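Local coordinates for protein Asp/Glu-specific dipeptidyl-peptidase (Flavobacterium psychrophilum, PDB 5JXF) that removes dipeptides from the N-terminus of oligopeptides as a serine peptidase of family S46, strictly requiring aspartate or glutamate at the P1 position, at residues A[113-119]-A[328-332]; A[404-408]-A[538-542]. All coordinates share one frame; numbering follows the deposited sequence.

Contact 1: A[113-119]-A[328-332]; sequences VDHDYLT and NAIKI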
ATOM      1  N   VAL A 113      26.213   6.523  23.151  1.00 81.65           N
ATOM      2  CA  VAL A 113      26.950   6.265  21.915  1.00 92.43           C
ATOM      3  C   VAL A 113      27.787   4.982  22.010  1.00 93.93           C
ATOM      4  O   VAL A 113      27.972   4.272  21.023  1.00 98.51           O
ATOM      5  CB  VAL A 113      27.861   7.452  21.547  1.00 96.17           C
ATOM      6  CG1 VAL A 113      27.031   8.589  20.966  1.00 95.60           C
ATOM      7  CG2 VAL A 113      28.656   7.922  22.762  1.00 99.12           C
ATOM      8  N   ASP A 114      28.264   4.678  23.212  1.00 93.35           N
ATOM      9  CA  ASP A 114      29.167   3.552  23.401  1.00 92.76           C
ATOM     10  C   ASP A 114      28.341   2.307  23.758  1.00 90.51           C
ATOM     11  O   ASP A 114      28.724   1.174  23.455  1.00 99.28           O
ATOM     12  CB  ASP A 114      30.221   3.912  24.466  1.00102.44           C
ATOM     13  CG  ASP A 114      31.195   2.767  24.790  1.00110.62           C
ATOM     14  OD1 ASP A 114      30.882   1.586  24.561  1.00112.55           O
ATOM     15  OD2 ASP A 114      32.333   3.067  25.237  1.00111.72           O
ATOM     16  N   HIS A 115      27.185   2.530  24.370  1.00 80.86           N
ATOM     17  CA  HIS A 115      26.250   1.459  24.682  1.00 80.89           C
ATOM     18  C   HIS A 115      24.841   1.701  24.127  1.00 80.07           C
ATOM     19  O   HIS A 115      23.892   1.929  24.885  1.00 78.63           O
ATOM     20  CB  HIS A 115      26.197   1.272  26.190  1.00 83.66           C
ATOM     21  CG  HIS A 115      27.503   0.838  26.754  1.00 90.68           C
ATOM     22  ND1 HIS A 115      28.139  -0.305  26.324  1.00 97.29           N
ATOM     23  CD2 HIS A 115      28.325   1.414  27.661  1.00 90.27           C
ATOM     24  CE1 HIS A 115      29.289  -0.428  26.961  1.00 97.60           C
ATOM     25  NE2 HIS A 115      29.424   0.599  27.781  1.00 96.01           N
ATOM     26  N   ASP A 116      24.709   1.594  22.805  1.00 78.70           N
ATOM     27  CA  ASP A 116      23.462   1.893  22.096  1.00 71.23           C
ATOM     28  C   ASP A 116      22.492   0.711  22.123  1.00 67.86           C
ATOM     29  O   ASP A 116      22.371  -0.021  21.144  1.00 69.43           O
ATOM     30  CB  ASP A 116      23.778   2.302  20.649  1.00 74.94           C
ATOM     31  CG  ASP A 116      22.590   2.926  19.933  1.00 78.13           C
ATOM     32  OD1 ASP A 116      21.540   3.105  20.579  1.00 75.51           O
ATOM     33  OD2 ASP A 116      22.722   3.268  18.730  1.00 80.64           O
ATOM     34  N   TYR A 117      21.793   0.547  23.247  1.00 61.33           N
ATOM     35  CA  TYR A 117      20.828  -0.538  23.415  1.00 63.58           C
ATOM     36  C   TYR A 117      19.609  -0.371  22.526  1.00 65.18           C
ATOM     37  O   TYR A 117      18.974  -1.359  22.162  1.00 70.09           O
ATOM     38  CB  TYR A 117      20.378  -0.647  24.878  1.00 61.88           C
ATOM     39  CG  TYR A 117      21.516  -0.910  25.826  1.00 70.12           C
ATOM     40  CD1 TYR A 117      22.275  -2.065  25.713  1.00 71.27           C
ATOM     41  CD2 TYR A 117      21.831  -0.010  26.836  1.00 74.09           C
ATOM     42  CE1 TYR A 117      23.323  -2.319  26.569  1.00 74.69           C
ATOM     43  CE2 TYR A 117      22.883  -0.259  27.705  1.00 77.74           C
ATOM     44  CZ  TYR A 117      23.625  -1.419  27.564  1.00 76.02           C
ATOM     45  OH  TYR A 117      24.675  -1.683  28.414  1.00 75.53           O
ATOM     46  N   LEU A 118      19.264   0.876  22.210  1.00 61.94           N
ATOM     47  CA  LEU A 118      18.229   1.150  21.218  1.00 64.29           C
ATOM     48  C   LEU A 118      18.549   0.362  19.940  1.00 66.28           C
ATOM     49  O   LEU A 118      17.732  -0.415  19.462  1.00 70.99           O
ATOM     50  CB  LEU A 118      18.125   2.657  20.925  1.00 65.35           C
ATOM     51  CG  LEU A 118      17.471   3.524  22.019  1.00 67.93           C
ATOM     52  CD1 LEU A 118      17.727   5.013  21.811  1.00 70.24           C
ATOM     53  CD2 LEU A 118      15.974   3.260  22.085  1.00 66.82           C
ATOM     54  N   THR A 119      19.761   0.538  19.420  1.00 66.38           N
ATOM     55  CA  THR A 119      20.172  -0.145  18.195  1.00 64.05           C
ATOM     56  C   THR A 119      20.468  -1.628  18.421  1.00 61.89           C
ATOM     57  O   THR A 119      19.977  -2.479  17.691  1.00 69.66           O
ATOM     58  CB  THR A 119      21.412   0.514  17.578  1.00 65.92           C
ATOM     59  OG1 THR A 119      21.156   1.909  17.369  1.00 71.57           O
ATOM     60  CG2 THR A 119      21.757  -0.137  16.232  1.00 66.61           C
ATOM     61  N   ASN A 328      23.109   9.861  14.760  1.00 69.60           N
ATOM     62  CA  ASN A 328      22.653   8.848  15.714  1.00 69.75           C
ATOM     63  C   ASN A 328      22.539   9.397  17.141  1.00 70.98           C
ATOM     64  O   ASN A 328      21.642   9.010  17.896  1.00 66.09           O
ATOM     65  CB  ASN A 328      23.592   7.635  15.701  1.00 68.77           C
ATOM     66  CG  ASN A 328      22.988   6.417  16.393  1.00 76.83           C
ATOM     67  OD1 ASN A 328      21.804   6.108  16.227  1.00 78.00           O
ATOM     68  ND2 ASN A 328      23.804   5.722  17.177  1.00 77.37           N
ATOM     69  N   ALA A 329      23.458  10.291  17.503  1.00 74.00           N
ATOM     70  CA  ALA A 329      23.477  10.887  18.836  1.00 78.65           C
ATOM     71  C   ALA A 329      22.194  11.681  19.099  1.00 75.75           C
ATOM     72  O   ALA A 329      21.657  11.672  20.216  1.00 74.00           O
ATOM     73  CB  ALA A 329      24.703  11.777  18.999  1.00 79.70           C
ATOM     74  N   ILE A 330      21.714  12.359  18.057  1.00 68.94           N
ATOM     75  CA  ILE A 330      20.446  13.078  18.098  1.00 70.42           C
ATOM     76  C   ILE A 330      19.284  12.077  18.057  1.00 70.30           C
ATOM     77  O   ILE A 330      18.228  12.311  18.654  1.00 73.46           O
ATOM     78  CB  ILE A 330      20.342  14.098  16.931  1.00 77.94           C
ATOM     79  CG1 ILE A 330      21.380  15.208  17.105  1.00 76.95           C
ATOM     80  CG2 ILE A 330      18.951  14.709  16.839  1.00 72.24           C
ATOM     81  CD1 ILE A 330      21.244  16.342  16.116  1.00 73.13           C
ATOM     82  N   LYS A 331      19.490  10.948  17.384  1.00 69.09           N
ATOM     83  CA  LYS A 331      18.492   9.880  17.385  1.00 71.15           C
ATOM     84  C   LYS A 331      18.324   9.237  18.773  1.00 67.08           C
ATOM     85  O   LYS A 331      17.219   8.850  19.152  1.00 60.60           O
ATOM     86  CB  LYS A 331      18.843   8.801  16.357  1.00 70.55           C
ATOM     87  CG  LYS A 331      17.699   7.832  16.089  1.00 69.38           C
ATOM     88  CD  LYS A 331      18.104   6.679  15.183  1.00 69.58           C
ATOM     89  CE  LYS A 331      16.875   5.901  14.741  1.00 71.05           C
ATOM     90  NZ  LYS A 331      17.223   4.724  13.894  1.00 70.38           N
ATOM     91  N   ILE A 332      19.414   9.111  19.520  1.00 63.92           N
ATOM     92  CA  ILE A 332      19.342   8.545  20.868  1.00 65.48           C
ATOM     93  C   ILE A 332      18.644   9.540  21.806  1.00 64.11           C
ATOM     94  O   ILE A 332      17.919   9.150  22.721  1.00 67.46           O
ATOM     95  CB  ILE A 332      20.744   8.192  21.414  1.00 67.50           C
ATOM     96  CG1 ILE A 332      21.380   7.083  20.584  1.00 70.48           C
ATOM     97  CG2 ILE A 332      20.675   7.760  22.870  1.00 78.06           C
ATOM     98  CD1 ILE A 332      22.730   6.666  21.090  1.00 69.67           C
TER
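Asp116 and Asn328 both carry CG trans to the backbone N (chi1 about -166° in both), and these torsions send the carboxylate and the amide at each other from opposite directions. Asn328 ND2 donates to Asp116 OD2 at 3.1 Å. The N-H points almost straight at the oxygen (178°), and OD2 lies in the amide plane of Asn328. On the acceptor side the approach is different: the donor comes in from above the carboxylate plane, and the two flat groups are turned 49° apart. The same OD2 has a second bond from Thr119 OG1, but it is doubtfully short. Asp116 OD1 accepts weakly from Thr119 N at 3.3 Å. With the bond from Asn328, this would limit the rotation of the buried carboxylate.

Ile332 packs against the Asp116 carboxylate. Its CG1 is trans to the carbonyl carbon, and the chain runs on extended, which brings the tip Ile332 CD1 to 3.8 Å from Asp116 OD1. The other branch, Ile332 CG2, meets Leu118 CD1 at 4.2 Å. Leu118 also rests on Phe104 and Ile107 of helix 100-109. Val113 CG1, on the exposed side, touches Ala329 CB at 4.4 Å.

Gln108 donates to Ile332 O, which ties helix 328-357 to helix 100-109 beside this contact. The latter helix carries His101, the probable charge-relay histidine, whose side chain is about 9 Å from that of Leu118. Asp116 is the N-cap residue of helix 117-120, with a weak capping bond from Thr119 N, and its carboxylate also takes a bond from Asn328 at the start of helix 328-357.

Contact 2: A[404-408]-A[538-542]; sequences SRDYF and LADNY
Phe408 and Tyr542 form an offset (parallel-displaced) stack between two roughly antiparallel helices of the helical part of this S46 peptidase. The axes of the short segments 404-408 and 538-542 make 152° between their N-to-C directions and come within 11.3 Å of each other. That spacing is bridged by large side chains.

Phe408 has its CG swung trans to the backbone N (chi1 179°), which sends the ring across to the other helix. Tyr542 takes a similar first torsion and lays its ring over one face of Phe408. The ring planes are only 9° apart and the centroids 4.3 Å. The slip between the rings brings Tyr542 CB over the Phe408 ring, 3.9 Å from its centroid, as a CH-pi contact. Phe408 CD2 in turn lies over one face of the tyrosine ring, offset toward its rim.

The far end of the Phe408 ring reaches the backbone of the second helix. Phe408 CE1 comes to 3.5 Å from Leu538 O and also touches Leu538 CB. Phe408 CZ meets Ala539 CB at 4.4 Å. Tyr423 adds an edge-to-face partner to Phe408, and Tyr474 of helix 460-477 also packs on it. The phenylalanine is buried among these groups.

Arg405, one turn before Phe408, lies against the hydroxyl end of Tyr542. Its chain is extended from CG to NE and crosses the tyrosine side chain obliquely. The guanidinium plane is tilted against the ring plane. The methylene carbons do much of the touching: Arg405 CG lies 3.7 Å from Tyr542 CE1 and 3.3 Å from Tyr542 OH.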
ATOM      1  N   SER A 404      -8.287  26.612  19.883  1.00 76.20           N
ATOM      2  CA  SER A 404      -7.221  27.499  20.340  1.00 80.20           C
ATOM      3  C   SER A 404      -6.456  26.844  21.502  1.00 77.60           C
ATOM      4  O   SER A 404      -5.239  27.001  21.646  1.00 82.57           O
ATOM      5  CB  SER A 404      -7.809  28.855  20.757  1.00 88.14           C
ATOM      6  OG  SER A 404      -6.805  29.836  20.953  1.00 94.60           O
ATOM      7  N   ARG A 405      -7.178  26.089  22.321  1.00 66.17           N
ATOM      8  CA  ARG A 405      -6.555  25.325  23.383  1.00 72.77           C
ATOM      9  C   ARG A 405      -5.606  24.272  22.809  1.00 71.51           C
ATOM     10  O   ARG A 405      -4.476  24.115  23.280  1.00 65.88           O
ATOM     11  CB  ARG A 405      -7.621  24.657  24.243  1.00 75.44           C
ATOM     12  CG  ARG A 405      -7.089  24.012  25.480  1.00 70.56           C
ATOM     13  CD  ARG A 405      -8.220  23.379  26.250  1.00 70.46           C
ATOM     14  NE  ARG A 405      -7.734  22.519  27.324  1.00 72.43           N
ATOM     15  CZ  ARG A 405      -7.490  21.222  27.196  1.00 72.57           C
ATOM     16  NH1 ARG A 405      -7.683  20.619  26.028  1.00 63.83           N
ATOM     17  NH2 ARG A 405      -7.054  20.529  28.243  1.00 79.56           N
ATOM     18  N   ASP A 406      -6.073  23.552  21.795  1.00 73.19           N
ATOM     19  CA  ASP A 406      -5.263  22.511  21.166  1.00 72.95           C
ATOM     20  C   ASP A 406      -3.961  23.082  20.639  1.00 70.96           C
ATOM     21  O   ASP A 406      -2.893  22.501  20.825  1.00 67.31           O
ATOM     22  CB  ASP A 406      -6.034  21.836  20.036  1.00 76.83           C
ATOM     23  CG  ASP A 406      -7.047  20.832  20.540  1.00 83.71           C
ATOM     24  OD1 ASP A 406      -6.911  20.369  21.696  1.00 81.04           O
ATOM     25  OD2 ASP A 406      -7.973  20.500  19.771  1.00 92.87           O
ATOM     26  N   TYR A 407      -4.064  24.237  19.992  1.00 74.81           N
ATOM     27  CA  TYR A 407      -2.888  24.929  19.495  1.00 74.14           C
ATOM     28  C   TYR A 407      -1.958  25.319  20.645  1.00 67.42           C
ATOM     29  O   TYR A 407      -0.742  25.242  20.503  1.00 63.48           O
ATOM     30  CB  TYR A 407      -3.288  26.166  18.672  1.00 74.90           C
ATOM     31  CG  TYR A 407      -3.660  25.860  17.234  1.00 75.66           C
ATOM     32  CD1 TYR A 407      -2.674  25.635  16.275  1.00 74.25           C
ATOM     33  CD2 TYR A 407      -4.989  25.802  16.829  1.00 76.36           C
ATOM     34  CE1 TYR A 407      -2.993  25.338  14.966  1.00 65.98           C
ATOM     35  CE2 TYR A 407      -5.319  25.512  15.505  1.00 75.89           C
ATOM     36  CZ  TYR A 407      -4.311  25.283  14.584  1.00 71.29           C
ATOM     37  OH  TYR A 407      -4.618  24.990  13.277  1.00 73.90           O
ATOM     38  N   PHE A 408      -2.512  25.715  21.788  1.00 74.17           N
ATOM     39  CA  PHE A 408      -1.649  26.081  22.918  1.00 68.97           C
ATOM     40  C   PHE A 408      -0.946  24.867  23.542  1.00 61.55           C
ATOM     41  O   PHE A 408       0.276  24.872  23.704  1.00 62.68           O
ATOM     42  CB  PHE A 408      -2.433  26.828  23.998  1.00 70.41           C
ATOM     43  CG  PHE A 408      -1.595  27.196  25.185  1.00 75.75           C
ATOM     44  CD1 PHE A 408      -0.803  28.331  25.161  1.00 76.63           C
ATOM     45  CD2 PHE A 408      -1.581  26.393  26.322  1.00 72.38           C
ATOM     46  CE1 PHE A 408      -0.019  28.670  26.256  1.00 72.44           C
ATOM     47  CE2 PHE A 408      -0.798  26.722  27.413  1.00 68.99           C
ATOM     48  CZ  PHE A 408      -0.015  27.863  27.377  1.00 67.73           C
ATOM     49  N   LEU A 538       2.094  34.118  25.768  1.00 86.37           N
ATOM     50  CA  LEU A 538       1.204  33.091  25.249  1.00 87.02           C
ATOM     51  C   LEU A 538       0.400  32.456  26.380  1.00 85.71           C
ATOM     52  O   LEU A 538      -0.771  32.105  26.209  1.00 88.94           O
ATOM     53  CB  LEU A 538       2.001  32.018  24.502  1.00 89.32           C
ATOM     54  CG  LEU A 538       3.118  32.481  23.562  1.00 90.45           C
ATOM     55  CD1 LEU A 538       3.947  31.289  23.120  1.00 89.97           C
ATOM     56  CD2 LEU A 538       2.564  33.226  22.358  1.00 90.57           C
ATOM     57  N   ALA A 539       1.041  32.313  27.537  1.00 82.31           N
ATOM     58  CA  ALA A 539       0.439  31.614  28.672  1.00 86.44           C
ATOM     59  C   ALA A 539      -0.697  32.403  29.333  1.00 87.33           C
ATOM     60  O   ALA A 539      -1.821  31.908  29.435  1.00 86.93           O
ATOM     61  CB  ALA A 539       1.511  31.268  29.706  1.00 80.40           C
ATOM     62  N   ASP A 540      -0.425  33.622  29.786  1.00 84.55           N
ATOM     63  CA  ASP A 540      -1.487  34.359  30.462  1.00 92.12           C
ATOM     64  C   ASP A 540      -2.555  34.795  29.456  1.00 95.23           C
ATOM     65  O   ASP A 540      -3.694  35.050  29.837  1.00 97.50           O
ATOM     66  CB  ASP A 540      -0.936  35.550  31.265  1.00 92.19           C
ATOM     67  CG  ASP A 540       0.061  36.379  30.494  1.00 96.50           C
ATOM     68  OD1 ASP A 540      -0.203  36.701  29.318  1.00102.60           O
ATOM     69  OD2 ASP A 540       1.115  36.713  31.075  1.00 97.42           O
ATOM     70  N   ASN A 541      -2.201  34.836  28.172  1.00 90.87           N
ATOM     71  CA  ASN A 541      -3.210  35.019  27.133  1.00 88.65           C
ATOM     72  C   ASN A 541      -4.161  33.830  27.100  1.00 91.12           C
ATOM     73  O   ASN A 541      -5.373  33.993  26.957  1.00 94.44           O
ATOM     74  CB  ASN A 541      -2.567  35.206  25.760  1.00 85.58           C
ATOM     75  CG  ASN A 541      -3.588  35.226  24.639  1.00 87.36           C
ATOM     76  OD1 ASN A 541      -4.159  36.268  24.322  1.00 94.34           O
ATOM     77  ND2 ASN A 541      -3.822  34.068  24.033  1.00 86.48           N
ATOM     78  N   TYR A 542      -3.599  32.630  27.225  1.00 84.75           N
ATOM     79  CA  TYR A 542      -4.404  31.418  27.288  1.00 83.95           C
ATOM     80  C   TYR A 542      -5.185  31.350  28.603  1.00 83.00           C
ATOM     81  O   TYR A 542      -6.413  31.210  28.604  1.00 76.58           O
ATOM     82  CB  TYR A 542      -3.522  30.169  27.123  1.00 82.06           C
ATOM     83  CG  TYR A 542      -4.232  28.869  27.451  1.00 83.20           C
ATOM     84  CD1 TYR A 542      -5.226  28.368  26.614  1.00 82.27           C
ATOM     85  CD2 TYR A 542      -3.905  28.137  28.594  1.00 80.21           C
ATOM     86  CE1 TYR A 542      -5.886  27.182  26.911  1.00 81.91           C
ATOM     87  CE2 TYR A 542      -4.552  26.947  28.896  1.00 79.80           C
ATOM     88  CZ  TYR A 542      -5.542  26.476  28.050  1.00 87.13           C
ATOM     89  OH  TYR A 542      -6.190  25.296  28.346  1.00 93.89           O
TER

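In the fold
The contacts come in series along the chain: contact 1 closes before contact 2 opens. Their centres are 35 Å apart, with about 22 Å between nearest atoms, and they do not touch. Contact 1 joins a short helix of the catalytic part to the start of helix 328-357, with the side chain of Leu118 about 9 Å from that of the probable charge-relay residue His101 and about 11 Å from the bound arginine. Contact 2 lies within the helical part, between helices 386-415 and 530-545, away from the annotated sites. Helix 295-325 is a common neighbour: it packs on Ile330 and Lys331 near contact 1 and on Asp406 and Tyr407 near contact 2. One contact thus joins the two parts of the peptidase, and the other packs the helical part internally.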